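Local structure of cellulase (Bacteroides salanitronis, 6WQY) at residues I117-D131 and V145-A157. The protein probably hydrolyses internal beta-1,4-glucosidic bonds of cellulose and related plant polysaccharides, as a broad-specificity endoglucanase of glycoside hydrolase family 5. Sequence-based numbering, arbitrary orientation.
Sequences INIHHDGANSQYWLD and VKAQLAAMWTQIA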
# COMPACT_ATOMS: atom_id res chain seq x y z
N ILE A 117 7.41 -4.18 -0.44
CA ILE A 117 6.90 -5.46 0.05
C ILE A 117 6.43 -5.26 1.49
O ILE A 117 6.92 -4.38 2.20
CB ILE A 117 7.93 -6.61 -0.04
CG1 ILE A 117 9.22 -6.29 0.71
CG2 ILE A 117 8.20 -6.94 -1.51
CD1 ILE A 117 10.21 -7.43 0.75
N ASN A 118 5.50 -6.11 1.93
CA ASN A 118 4.90 -5.92 3.25
C ASN A 118 4.57 -7.28 3.89
O ASN A 118 4.95 -8.35 3.40
CB ASN A 118 3.68 -4.99 3.18
CG ASN A 118 2.45 -5.67 2.60
OD1 ASN A 118 2.51 -6.84 2.20
ND2 ASN A 118 1.35 -4.95 2.55
N ILE A 119 3.89 -7.20 5.04
CA ILE A 119 3.11 -8.28 5.63
C ILE A 119 1.65 -7.90 5.44
O ILE A 119 1.21 -6.85 5.94
CB ILE A 119 3.47 -8.49 7.11
CG1 ILE A 119 4.91 -8.97 7.27
CG2 ILE A 119 2.47 -9.44 7.76
CD1 ILE A 119 5.36 -9.12 8.71
N HIS A 120 0.88 -8.74 4.72
CA HIS A 120 -0.43 -8.31 4.25
C HIS A 120 -1.53 -9.01 5.04
O HIS A 120 -1.87 -8.56 6.15
CB HIS A 120 -0.53 -8.43 2.72
CG HIS A 120 -1.56 -7.55 2.11
ND1 HIS A 120 -1.33 -6.21 1.86
CD2 HIS A 120 -2.81 -7.83 1.67
CE1 HIS A 120 -2.41 -5.72 1.26
NE2 HIS A 120 -3.33 -6.68 1.15
N HIS A 121 -2.16 -10.07 4.51
CA HIS A 121 -3.36 -10.62 5.17
C HIS A 121 -3.06 -11.40 6.45
O HIS A 121 -4.01 -11.79 7.14
CB HIS A 121 -4.23 -11.40 4.20
CG HIS A 121 -4.93 -10.54 3.21
ND1 HIS A 121 -5.52 -9.34 3.56
CD2 HIS A 121 -5.14 -10.71 1.88
CE1 HIS A 121 -6.07 -8.82 2.47
NE2 HIS A 121 -5.86 -9.63 1.44
N ASP A 122 -1.80 -11.57 6.82
CA ASP A 122 -1.51 -12.01 8.18
C ASP A 122 -2.23 -11.15 9.21
O ASP A 122 -2.57 -11.63 10.29
CB ASP A 122 -0.01 -11.93 8.46
CG ASP A 122 0.82 -12.78 7.53
OD1 ASP A 122 0.77 -12.52 6.31
OD2 ASP A 122 1.54 -13.69 8.03
N GLY A 123 -2.44 -9.87 8.90
CA GLY A 123 -3.13 -8.96 9.77
C GLY A 123 -4.60 -8.80 9.50
O GLY A 123 -5.22 -7.93 10.11
N ALA A 124 -5.20 -9.59 8.61
CA ALA A 124 -6.59 -9.35 8.24
C ALA A 124 -7.51 -9.56 9.44
O ALA A 124 -7.57 -10.65 10.01
CB ALA A 124 -7.00 -10.26 7.10
N ASN A 125 -8.21 -8.49 9.82
CA ASN A 125 -9.31 -8.54 10.78
C ASN A 125 -8.90 -9.02 12.17
O ASN A 125 -9.76 -9.38 12.97
CB ASN A 125 -10.46 -9.40 10.27
CG ASN A 125 -10.86 -9.04 8.86
OD1 ASN A 125 -10.82 -7.86 8.47
ND2 ASN A 125 -11.21 -10.05 8.07
N SER A 126 -7.61 -9.00 12.48
CA SER A 126 -7.13 -9.49 13.76
C SER A 126 -7.44 -10.97 13.96
O SER A 126 -7.44 -11.44 15.10
CB SER A 126 -7.71 -8.67 14.92
OG SER A 126 -6.84 -8.60 16.03
N GLN A 127 -7.65 -11.72 12.89
CA GLN A 127 -8.09 -13.11 13.03
C GLN A 127 -6.96 -14.13 12.93
O GLN A 127 -7.22 -15.32 13.16
CB GLN A 127 -9.23 -13.43 12.04
CG GLN A 127 -8.81 -13.59 10.60
CD GLN A 127 -10.01 -13.79 9.67
OE1 GLN A 127 -10.51 -12.83 9.07
NE2 GLN A 127 -10.47 -15.02 9.55
N TYR A 128 -5.73 -13.69 12.66
CA TYR A 128 -4.57 -14.58 12.61
C TYR A 128 -3.55 -14.14 13.65
O TYR A 128 -3.91 -13.51 14.66
CB TYR A 128 -3.99 -14.62 11.19
CG TYR A 128 -5.02 -14.94 10.12
CD1 TYR A 128 -5.60 -16.19 10.04
CD2 TYR A 128 -5.40 -13.99 9.19
CE1 TYR A 128 -6.55 -16.48 9.06
CE2 TYR A 128 -6.33 -14.27 8.21
CZ TYR A 128 -6.90 -15.52 8.16
OH TYR A 128 -7.83 -15.79 7.18
N TRP A 129 -2.26 -14.46 13.46
CA TRP A 129 -1.28 -14.22 14.52
C TRP A 129 -1.12 -12.73 14.83
O TRP A 129 -0.81 -12.37 15.97
CB TRP A 129 0.09 -14.82 14.16
CG TRP A 129 0.77 -14.18 12.98
CD1 TRP A 129 0.67 -14.55 11.67
CD2 TRP A 129 1.67 -13.05 13.01
NE1 TRP A 129 1.44 -13.73 10.89
CE2 TRP A 129 2.07 -12.81 11.68
CE3 TRP A 129 2.19 -12.24 14.03
CZ2 TRP A 129 2.95 -11.79 11.34
CZ3 TRP A 129 3.07 -11.23 13.69
CH2 TRP A 129 3.43 -11.01 12.35
N LEU A 130 -1.26 -11.87 13.84
CA LEU A 130 -1.03 -10.44 13.98
C LEU A 130 -2.34 -9.87 14.51
O LEU A 130 -3.21 -9.47 13.74
CB LEU A 130 -0.59 -9.90 12.63
CG LEU A 130 -0.15 -8.45 12.53
CD1 LEU A 130 0.91 -8.06 13.52
CD2 LEU A 130 0.34 -8.22 11.11
N ASP A 131 -2.48 -9.86 15.85
CA ASP A 131 -3.77 -9.76 16.54
C ASP A 131 -3.79 -8.58 17.51
O ASP A 131 -3.45 -8.71 18.69
CB ASP A 131 -3.98 -11.10 17.28
CG ASP A 131 -5.23 -11.14 18.12
OD1 ASP A 131 -6.07 -10.22 18.10
OD2 ASP A 131 -5.36 -12.14 18.89
N VAL A 145 3.37 -11.37 19.40
CA VAL A 145 3.21 -10.68 18.12
C VAL A 145 4.49 -9.95 17.77
O VAL A 145 4.98 -10.03 16.64
CB VAL A 145 2.01 -9.72 18.14
CG1 VAL A 145 1.98 -8.92 16.85
CG2 VAL A 145 0.72 -10.48 18.34
N LYS A 146 5.04 -9.22 18.74
CA LYS A 146 6.28 -8.49 18.49
C LYS A 146 7.42 -9.43 18.15
O LYS A 146 8.24 -9.13 17.27
CB LYS A 146 6.63 -7.63 19.69
CG LYS A 146 5.68 -6.44 19.90
CD LYS A 146 6.02 -5.71 21.18
CE LYS A 146 5.14 -4.50 21.40
NZ LYS A 146 5.45 -3.82 22.70
N ALA A 147 7.51 -10.56 18.84
CA ALA A 147 8.59 -11.50 18.56
C ALA A 147 8.50 -12.03 17.14
O ALA A 147 9.50 -12.16 16.44
CB ALA A 147 8.55 -12.67 19.55
N GLN A 148 7.28 -12.35 16.69
CA GLN A 148 7.09 -12.84 15.33
C GLN A 148 7.38 -11.75 14.30
O GLN A 148 8.03 -12.00 13.28
CB GLN A 148 5.69 -13.42 15.17
CG GLN A 148 5.45 -13.97 13.78
CD GLN A 148 4.30 -14.93 13.68
OE1 GLN A 148 3.67 -15.29 14.67
NE2 GLN A 148 4.03 -15.39 12.46
N LEU A 149 6.89 -10.53 14.56
CA LEU A 149 7.15 -9.41 13.66
C LEU A 149 8.64 -9.16 13.51
O LEU A 149 9.14 -8.96 12.39
CB LEU A 149 6.43 -8.18 14.21
CG LEU A 149 6.37 -6.94 13.33
CD1 LEU A 149 5.50 -7.16 12.11
CD2 LEU A 149 5.85 -5.78 14.17
N ALA A 150 9.38 -9.17 14.62
CA ALA A 150 10.81 -8.91 14.56
C ALA A 150 11.54 -10.05 13.86
O ALA A 150 12.45 -9.82 13.06
CB ALA A 150 11.36 -8.72 15.98
N ALA A 151 11.16 -11.30 14.15
CA ALA A 151 11.85 -12.44 13.54
C ALA A 151 11.59 -12.49 12.04
O ALA A 151 12.50 -12.75 11.25
CB ALA A 151 11.42 -13.74 14.21
N MET A 152 10.34 -12.27 11.62
CA MET A 152 10.03 -12.26 10.20
C MET A 152 10.76 -11.14 9.49
O MET A 152 11.39 -11.36 8.44
CB MET A 152 8.52 -12.16 9.99
CG MET A 152 7.76 -13.43 10.36
SD MET A 152 5.98 -13.23 10.21
CE MET A 152 5.78 -13.01 8.44
N TRP A 153 10.69 -9.92 10.02
CA TRP A 153 11.33 -8.80 9.36
C TRP A 153 12.84 -8.93 9.36
O TRP A 153 13.49 -8.47 8.41
CB TRP A 153 10.85 -7.46 9.93
CG TRP A 153 9.58 -7.02 9.27
CD1 TRP A 153 8.34 -6.88 9.83
CD2 TRP A 153 9.43 -6.69 7.89
NE1 TRP A 153 7.43 -6.47 8.87
CE2 TRP A 153 8.09 -6.34 7.67
CE3 TRP A 153 10.32 -6.63 6.81
CZ2 TRP A 153 7.60 -5.97 6.43
CZ3 TRP A 153 9.83 -6.25 5.57
CH2 TRP A 153 8.49 -5.93 5.39
N THR A 154 13.44 -9.56 10.38
CA THR A 154 14.88 -9.82 10.33
C THR A 154 15.22 -10.69 9.13
O THR A 154 16.16 -10.41 8.37
CB THR A 154 15.35 -10.48 11.64
OG1 THR A 154 15.17 -9.57 12.72
CG2 THR A 154 16.81 -10.87 11.57
N GLN A 155 14.45 -11.77 8.94
CA GLN A 155 14.71 -12.66 7.81
C GLN A 155 14.46 -11.97 6.47
O GLN A 155 15.23 -12.17 5.52
CB GLN A 155 13.83 -13.90 7.93
CG GLN A 155 14.22 -14.84 9.04
CD GLN A 155 13.14 -15.87 9.25
OE1 GLN A 155 13.07 -16.86 8.52
NE2 GLN A 155 12.30 -15.65 10.23
N ILE A 156 13.38 -11.20 6.36
CA ILE A 156 13.10 -10.51 5.10
C ILE A 156 14.19 -9.50 4.81
O ILE A 156 14.73 -9.43 3.69
CB ILE A 156 11.70 -9.87 5.15
CG1 ILE A 156 10.61 -10.93 5.30
CG2 ILE A 156 11.48 -9.01 3.92
CD1 ILE A 156 9.28 -10.36 5.79
N ALA A 157 14.56 -8.70 5.81
CA ALA A 157 15.61 -7.71 5.62
C ALA A 157 16.92 -8.37 5.23
O ALA A 157 17.63 -7.88 4.33
CB ALA A 157 15.78 -6.89 6.90
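Residues I117-D131 run along helix residues V145-A157, with CA atoms 9.5 Å apart at I117 and I156 but 5.9 Å at L130 and V145. No hydrogen bond crosses between them. W129 makes the largest contribution of any residue. Its indole lies flat against the Q148 amide, with the planes 11° apart and Q148 CD 3.3 Å from W129 CD2. An extended Q148 chain (chi1 -179°) lies along the indole and puts CG over the six-membered ring, a CH-pi contact 3.7 Å from the centroid. M152 SD approaches the same ring obliquely, 3.5 Å from W129 CZ2, as a Met-aromatic contact. L130 CB covers the opposite indole face. At the edge, W129 NE1 gives a nearly straight, in-plane hydrogen bond to the anti lone pair of D122 OD2 (2.9 Å, 172°). D122 OD1 in turn accepts from W81 N, so the carboxylate is tied on both oxygens.

Further along, I119 CD1 fits between L149, M152 and W153, and lies 3.4 Å from W153 NE1. That indole nitrogen donates to A171 O. I117 CD1 meets I156 CG2. At the other end V145 packs on L130 and the W129 carbonyl, beside W199 of helix 191-209.

In the family 5 TIM-barrel domain, this joins the third strand and its loop to outer helix 139-159, a beta-alpha unit; short helix 132-135 lies between. The join rests on apolar, stacking and sulfur contacts. The D122 bond, with Q148 and L130 CB on opposite faces, would limit rotation of the W129 indole.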